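Local coordinates for protein putative invasin (Yersinia pseudotuberculosis IP 31758, PDB 5N40) that probably serves as a surface adhesin that mediates bacterial attachment to cells, built from tandem immunoglobulin-like domains and a C-type lectin-like domain, at residues S29-T34 and V48-T53; T61-A64 and Y68-T71; T76-A81 and A203-D208. The protein carries 1 engineered substitution. All coordinates share one frame; numbering follows the deposited sequence.

Interaction 1: S29-T34 and V48-T53; sequences SVVTLT and VAFTST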
loop_
_atom_site.group_PDB
_atom_site.type_symbol
_atom_site.label_atom_id
_atom_site.label_comp_id
_atom_site.label_asym_id
_atom_site.label_seq_id
_atom_site.Cartn_x
_atom_site.Cartn_y
_atom_site.Cartn_z
ATOM N N SER A 29 17.567 19.224 26.940
ATOM C CA SER A 29 17.574 18.810 28.334
ATOM C C SER A 29 18.912 19.181 28.954
ATOM O O SER A 29 19.947 19.156 28.290
ATOM C CB SER A 29 17.340 17.302 28.483
ATOM O OG SER A 29 17.373 16.921 29.849
ATOM N N VAL A 30 18.890 19.538 30.237
ATOM C CA VAL A 30 20.106 19.904 30.956
ATOM C C VAL A 30 20.582 18.693 31.739
ATOM O O VAL A 30 19.824 18.109 32.524
ATOM C CB VAL A 30 19.876 21.115 31.879
ATOM C CG1 VAL A 30 21.088 21.348 32.781
ATOM C CG2 VAL A 30 19.600 22.361 31.045
ATOM N N VAL A 31 21.834 18.309 31.513
ATOM C CA VAL A 31 22.473 17.214 32.226
ATOM C C VAL A 31 23.349 17.823 33.307
ATOM O O VAL A 31 24.176 18.698 33.021
ATOM C CB VAL A 31 23.300 16.336 31.273
ATOM C CG1 VAL A 31 23.940 15.180 32.020
ATOM C CG2 VAL A 31 22.433 15.835 30.131
ATOM N N THR A 32 23.152 17.388 34.550
ATOM C CA THR A 32 23.864 17.935 35.698
ATOM C C THR A 32 24.600 16.814 36.413
ATOM O O THR A 32 23.981 15.847 36.870
ATOM C CB THR A 32 22.909 18.642 36.661
ATOM O OG1 THR A 32 22.293 19.749 35.993
ATOM C CG2 THR A 32 23.655 19.165 37.894
ATOM N N LEU A 33 25.916 16.944 36.491
ATOM C CA LEU A 33 26.730 16.127 37.373
ATOM C C LEU A 33 26.940 16.872 38.678
ATOM O O LEU A 33 27.364 18.029 38.672
ATOM C CB LEU A 33 28.087 15.819 36.739
ATOM C CG LEU A 33 29.118 15.150 37.647
ATOM C CD1 LEU A 33 28.733 13.702 37.949
ATOM C CD2 LEU A 33 30.509 15.230 37.024
ATOM N N THR A 34 26.662 16.197 39.789
ATOM C CA THR A 34 27.029 16.669 41.123
ATOM C C THR A 34 28.190 15.788 41.566
ATOM O O THR A 34 27.993 14.624 41.918
ATOM C CB THR A 34 25.843 16.593 42.074
ATOM O OG1 THR A 34 24.766 17.368 41.526
ATOM C CG2 THR A 34 26.219 17.131 43.474
ATOM N N VAL A 48 35.388 17.570 33.101
ATOM C CA VAL A 48 34.256 16.655 33.023
ATOM C C VAL A 48 33.748 16.609 31.587
ATOM O O VAL A 48 33.664 17.643 30.910
ATOM C CB VAL A 48 33.146 17.108 33.995
ATOM C CG1 VAL A 48 31.885 16.253 33.857
ATOM C CG2 VAL A 48 33.663 17.065 35.422
ATOM N N ALA A 49 33.425 15.404 31.120
ATOM C CA ALA A 49 32.832 15.204 29.806
ATOM C C ALA A 49 31.644 14.265 29.936
ATOM O O ALA A 49 31.658 13.343 30.758
ATOM C CB ALA A 49 33.845 14.631 28.808
ATOM N N PHE A 50 30.613 14.514 29.132
ATOM C CA PHE A 50 29.435 13.663 29.062
ATOM C C PHE A 50 29.360 12.991 27.697
ATOM O O PHE A 50 29.845 13.522 26.696
ATOM C CB PHE A 50 28.143 14.461 29.281
ATOM C CG PHE A 50 28.060 15.172 30.616
ATOM C CD1 PHE A 50 28.642 14.647 31.757
ATOM C CD2 PHE A 50 27.378 16.377 30.719
ATOM C CE1 PHE A 50 28.549 15.320 32.971
ATOM C CE2 PHE A 50 27.291 17.050 31.920
ATOM C CZ PHE A 50 27.874 16.524 33.046
ATOM N N THR A 51 28.744 11.813 27.663
ATOM C CA THR A 51 28.381 11.175 26.407
ATOM C C THR A 51 26.906 10.804 26.457
ATOM O O THR A 51 26.327 10.624 27.529
ATOM C CB THR A 51 29.229 9.929 26.120
ATOM O OG1 THR A 51 28.879 8.879 27.029
ATOM C CG2 THR A 51 30.709 10.252 26.260
ATOM N N SER A 52 26.301 10.688 25.276
ATOM C CA SER A 52 24.909 10.283 25.149
ATOM C C SER A 52 24.756 9.402 23.917
ATOM O O SER A 52 25.356 9.681 22.877
ATOM C CB SER A 52 23.974 11.480 25.018
ATOM O OG SER A 52 22.622 11.048 24.923
ATOM N N THR A 53 23.923 8.361 24.029
ATOM C CA THR A 53 23.708 7.456 22.900
ATOM C C THR A 53 22.827 8.074 21.820
ATOM O O THR A 53 22.852 7.612 20.670
ATOM C CB THR A 53 23.091 6.141 23.378
ATOM O OG1 THR A 53 21.860 6.390 24.072
ATOM C CG2 THR A 53 24.059 5.402 24.299
#

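Interaction 2: T61-A64 and Y68-T71; sequences TEQA and YTAT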
loop_
_atom_site.group_PDB
_atom_site.type_symbol
_atom_site.label_atom_id
_atom_site.label_comp_id
_atom_site.label_asym_id
_atom_site.label_seq_id
_atom_site.Cartn_x
_atom_site.Cartn_y
_atom_site.Cartn_z
ATOM N N THR A 61 30.334 22.939 31.426
ATOM C CA THR A 61 30.830 24.061 32.211
ATOM C C THR A 61 30.533 23.814 33.683
ATOM O O THR A 61 29.603 23.086 34.039
ATOM C CB THR A 61 30.207 25.404 31.775
ATOM O OG1 THR A 61 28.811 25.423 32.090
ATOM C CG2 THR A 61 30.388 25.616 30.283
ATOM N N GLU A 62 31.344 24.421 34.540
ATOM C CA GLU A 62 31.254 24.213 35.979
ATOM C C GLU A 62 30.548 25.391 36.632
ATOM O O GLU A 62 30.863 26.554 36.343
ATOM C CB GLU A 62 32.647 24.033 36.588
ATOM C CG GLU A 62 32.640 23.852 38.107
ATOM C CD GLU A 62 34.033 23.707 38.679
ATOM O OE1 GLU A 62 35.006 23.840 37.914
ATOM O OE2 GLU A 62 34.158 23.474 39.902
ATOM N N GLN A 63 29.594 25.085 37.511
ATOM C CA GLN A 63 28.964 26.065 38.379
ATOM C C GLN A 63 29.405 25.812 39.818
ATOM O O GLN A 63 30.294 24.991 40.091
ATOM C CB GLN A 63 27.440 26.020 38.233
ATOM C CG GLN A 63 26.945 26.560 36.895
ATOM C CD GLN A 63 27.141 25.568 35.780
ATOM O OE1 GLN A 63 26.787 24.396 35.914
ATOM N NE2 GLN A 63 27.708 26.026 34.665
ATOM N N ALA A 64 28.786 26.529 40.749
ATOM C CA ALA A 64 29.214 26.466 42.134
ATOM C C ALA A 64 28.926 25.093 42.734
ATOM O O ALA A 64 28.053 24.349 42.275
ATOM C CB ALA A 64 28.519 27.552 42.955
ATOM N N TYR A 68 28.415 20.346 37.391
ATOM C CA TYR A 68 28.879 20.460 36.014
ATOM C C TYR A 68 27.709 20.157 35.093
ATOM O O TYR A 68 27.064 19.114 35.237
ATOM C CB TYR A 68 30.041 19.501 35.737
ATOM C CG TYR A 68 31.218 19.671 36.669
ATOM C CD1 TYR A 68 31.173 19.188 37.974
ATOM C CD2 TYR A 68 32.378 20.308 36.245
ATOM C CE1 TYR A 68 32.246 19.341 38.836
ATOM C CE2 TYR A 68 33.461 20.460 37.101
ATOM C CZ TYR A 68 33.389 19.968 38.391
ATOM O OH TYR A 68 34.464 20.115 39.247
ATOM N N THR A 69 27.445 21.055 34.144
ATOM C CA THR A 69 26.251 20.950 33.314
ATOM C C THR A 69 26.588 21.037 31.832
ATOM O O THR A 69 27.605 21.605 31.430
ATOM C CB THR A 69 25.237 22.040 33.665
ATOM O OG1 THR A 69 25.823 23.333 33.464
ATOM C CG2 THR A 69 24.811 21.902 35.115
ATOM N N ALA A 70 25.699 20.457 31.027
ATOM C CA ALA A 70 25.729 20.600 29.578
ATOM C C ALA A 70 24.306 20.461 29.062
ATOM O O ALA A 70 23.437 19.889 29.725
ATOM C CB ALA A 70 26.646 19.570 28.912
ATOM N N THR A 71 24.069 21.007 27.875
ATOM C CA THR A 71 22.766 20.909 27.228
ATOM C C THR A 71 22.812 19.794 26.190
ATOM O O THR A 71 23.673 19.801 25.304
ATOM C CB THR A 71 22.373 22.235 26.578
ATOM O OG1 THR A 71 22.231 23.241 27.591
ATOM C CG2 THR A 71 21.055 22.102 25.811
HETATM O O HOH W 1 27.689 24.230 29.506
#

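Interaction 3: T76-A81 and A203-D208; sequences TLTGTA and AAESGD. Engineered in segment 203-208: A203 (natural residue Lys).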
loop_
_atom_site.group_PDB
_atom_site.type_symbol
_atom_site.label_atom_id
_atom_site.label_comp_id
_atom_site.label_asym_id
_atom_site.label_seq_id
_atom_site.Cartn_x
_atom_site.Cartn_y
_atom_site.Cartn_z
ATOM N N THR A 76 17.002 13.031 15.721
ATOM C CA THR A 76 15.747 12.652 15.086
ATOM C C THR A 76 15.437 11.162 15.225
ATOM O O THR A 76 14.491 10.674 14.594
ATOM C CB THR A 76 15.776 13.061 13.614
ATOM O OG1 THR A 76 17.023 12.669 13.035
ATOM C CG2 THR A 76 15.623 14.569 13.494
ATOM N N LEU A 77 16.177 10.440 16.064
ATOM C CA LEU A 77 15.942 9.026 16.327
ATOM C C LEU A 77 15.315 8.853 17.704
ATOM O O LEU A 77 15.832 9.373 18.696
ATOM C CB LEU A 77 17.245 8.227 16.255
ATOM C CG LEU A 77 17.996 8.316 14.928
ATOM C CD1 LEU A 77 19.333 7.585 15.009
ATOM C CD2 LEU A 77 17.136 7.773 13.811
ATOM N N THR A 78 14.213 8.108 17.759
ATOM C CA THR A 78 13.574 7.773 19.021
ATOM C C THR A 78 14.340 6.663 19.729
ATOM O O THR A 78 15.031 5.851 19.103
ATOM C CB THR A 78 12.138 7.326 18.772
ATOM O OG1 THR A 78 12.147 6.245 17.833
ATOM C CG2 THR A 78 11.323 8.467 18.201
ATOM N N GLY A 79 14.207 6.632 21.043
ATOM C CA GLY A 79 14.816 5.599 21.853
ATOM C C GLY A 79 15.040 6.106 23.261
ATOM O O GLY A 79 14.376 7.033 23.708
ATOM N N THR A 80 15.992 5.479 23.944
ATOM C CA THR A 80 16.418 5.908 25.269
ATOM C C THR A 80 17.861 6.389 25.187
ATOM O O THR A 80 18.754 5.620 24.814
ATOM C CB THR A 80 16.285 4.775 26.284
ATOM O OG1 THR A 80 14.934 4.289 26.281
ATOM C CG2 THR A 80 16.656 5.271 27.686
ATOM N N ALA A 81 18.083 7.659 25.523
ATOM C CA ALA A 81 19.435 8.202 25.587
ATOM C C ALA A 81 20.064 7.805 26.913
ATOM O O ALA A 81 19.583 8.212 27.976
ATOM C CB ALA A 81 19.426 9.722 25.446
ATOM N N ALA A 203 0.982 5.193 9.221
ATOM C CA ALA A 203 1.080 5.583 10.621
ATOM C C ALA A 203 2.533 5.851 10.994
ATOM O O ALA A 203 3.394 4.978 10.837
ATOM C CB ALA A 203 0.505 4.503 11.536
ATOM N N ALA A 204 2.796 7.046 11.514
ATOM C CA ALA A 204 4.103 7.350 12.071
ATOM C C ALA A 204 4.191 6.792 13.490
ATOM O O ALA A 204 3.180 6.478 14.118
ATOM C CB ALA A 204 4.347 8.861 12.072
ATOM N N GLU A 205 5.423 6.656 13.988
ATOM C CA GLU A 205 5.607 6.111 15.329
ATOM C C GLU A 205 4.937 6.971 16.392
ATOM O O GLU A 205 4.656 6.479 17.490
ATOM C CB GLU A 205 7.105 5.939 15.633
ATOM C CG GLU A 205 7.972 7.137 15.324
ATOM C CD GLU A 205 9.445 6.884 15.598
ATOM O OE1 GLU A 205 9.755 6.108 16.536
ATOM O OE2 GLU A 205 10.286 7.454 14.862
ATOM N N SER A 206 4.634 8.229 16.087
ATOM C CA SER A 206 3.932 9.094 17.029
ATOM C C SER A 206 2.456 8.752 17.155
ATOM O O SER A 206 1.801 9.252 18.075
ATOM C CB SER A 206 4.048 10.542 16.583
ATOM O OG SER A 206 3.489 10.668 15.288
ATOM N N GLY A 207 1.919 7.947 16.245
ATOM C CA GLY A 207 0.498 7.688 16.177
ATOM C C GLY A 207 -0.247 8.600 15.230
ATOM O O GLY A 207 -1.457 8.419 15.032
ATOM N N ASP A 208 0.432 9.588 14.660
ATOM C CA ASP A 208 -0.147 10.402 13.604
ATOM C C ASP A 208 -0.300 9.565 12.339
ATOM O O ASP A 208 0.564 8.745 12.018
ATOM C CB ASP A 208 0.737 11.618 13.355
ATOM C CG ASP A 208 0.767 12.559 14.549
ATOM O OD1 ASP A 208 -0.306 13.114 14.864
ATOM O OD2 ASP A 208 1.841 12.707 15.188
HETATM O O HOH W 2 13.042 7.636 14.877
#

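Interaction 1: S29-T34 and V48-T53
The phenyl ring of F50 carries V31 over one face and L33 at its edge. On the face, V31 CG1 lies 4.1 Å from the centroid of the F50 ring and 23° off the ring normal, a CH-pi contact displaced toward the rim, on the CD2-CE2 side. V31 CG1 stands anti to the backbone N (chi1 -179°), and this rotation sets the methyl over the ring. The backbone of V31 joins in, since V31 O comes within 3.7 Å of F50 CE2. At the edge, L33 CB sits near the ring plane and touches F50 CZ at 3.8 Å, so the distal end of the ring is wedged against the strand between alternate residues V31 and L33. Further out, the leucine branch L33 CD2 meets V48 CG1 at 3.6 Å, while V48 CG2 is a little more distant. F50 and V31 approach from opposite directions.

No hydrogen bond links the two segments, and the short strand axes come no closer than 9.5 Å. This spacing is too wide for sheet neighbours but suits layers joined by apolar side chains. Each strand pairs within its own layer: 28-34 through backbone bonds such as V31 with A70 and L33 with Y68, and 48-52 beside strand 79-87. L14, L57, V60 and V85 also touch F50, which places the ring within a larger apolar interior where V31 and L33 are likewise buried. V48, partly exposed, lies nearer the margin. Inward-pointing V31 and L33 alternate with T32, which points away from the other strand and packs on T69 of strand 67-73. Strand 28-34 facing strand 48-52 through aliphatic groups and one ring is the core packing of an immunoglobulin-like beta sandwich.

Interaction 2: T61-A64 and Y68-T71
E62 lays its aliphatic stem over a face of the Y68 ring. E62 CG is 4.1 Å from the ring centroid and 28° off its normal, a CH-pi contact. CG anti to the backbone N (chi1 178°) puts this methylene over the ring, and the extended chain beyond it carries the carboxylate alongside the tyrosine. The carboxylate follows the ring, with the two planes only 24° apart, and brings E62 OE2 to 3.4 Å from Y68 OH. The stronger polar partners of both ends lie in the loop before strand 48-52: E62 OE2 accepts from G45 N, and Y68 OH bonds to V43 O and Q46 N. The pair thereby ties this hairpin to that loop.

The backbone shows why the side chains meet. Strands 56-63 and 67-73 form a beta hairpin at the edge of the immunoglobulin-like sheet, 56-63 being outermost within this chain. T61 and T69 are an antiparallel hydrogen-bonded pair, T61 N to T69 O and T69 N to T61 O both measuring 3.0 Å; E62 and Y68 are the adjacent non-hydrogen-bonded pair, on the other face of the sheet.

On the face of T61 and T69, the amide of Q63 spans both threonines. The glutamine chain bends at chi2, folding its end back toward the sheet. T69 OG1 donates to Q63 OE1 at 2.8 Å, arriving tilted from the carbonyl plane, while Q63 NE2 donates to T61 OG1 at 2.9 Å, with the acceptor in the amide plane. As modelled, the carbonyl end faces T69 and the NH2 end faces T61, and the two bonds together restrain the amide's rotation. T61 OG1 in turn donates to water 1 at 3.1 Å, and the water donates to T69 O. T61 and Q63 also touch a crystal neighbour, so lattice packing may contribute to this conformation.

Interaction 3: T76-A81 and A203-D208
The junction between two consecutive immunoglobulin-like domains is bridged here by E205, in the turn joining strands 197-204 and 209-217 of the second domain, and T78, in the loop just ahead of strand 79-87 of the first. Their side chains come from opposite directions, and T78 OG1 donates to E205 OE1 at 2.7 Å. The hydroxyl meets that oxygen on its syn side, 21° out of the carboxylate plane. T78 CG2 also comes close to the carboxylate, 3.3 Å from E205 OE1. An extended chain beyond CG carries the glutamate's charge away from its own turn to reach the threonine.

A second link runs through water 2, which accepts from T78 N at 3.1 Å and lies 2.8 Å from E205 OE2, placed to donate to it. E205 OE2 also receives K142 N, so both carboxylate oxygens are engaged, which would fix the carboxylate's rotation.

The turn that presents E205 is well defined: type I from A204 to G207, followed by a G1 bulge. G207 N bonds to A204 O at 2.9 Å, A204 N bonds to D208 O at 2.8 Å, and G207 has a positive phi of 93°. Across the bulge, S206 OG donates to D208 OD2 at 2.6 Å, and D208 forms a salt bridge with K132 through OD1. Only 85 Å² is buried between the segments, all of it essentially from the one polar pair. T76 OG1, hydrogen-bonded to N140 ND2, adds another link from the same loop. Small and partly solvated, this is a polar interface between a loop and a hairpin turn at the end-to-end joint of tandem bacterial immunoglobulin-like domains.

Interactions 1 and 2 belong to one immunoglobulin-like domain, their centres about 9 Å apart, and share a boundary: strands 28-34 and 67-73 are sheet neighbours, joined by backbone bonds. Interaction 1 is the buried, wholly apolar packing between layers; interaction 2 lies at the surface, within one layer, and combines main-chain pairing with polar side chains and a water. Interaction 3, about 23 Å from interaction 1 between centres, reaches from this domain to the next one and depends on a single direct hydrogen bond. Strand 79-87 still connects it to the first, because T53 and S52 pack on T80 and A81. Interactions 2 and 3 do not touch.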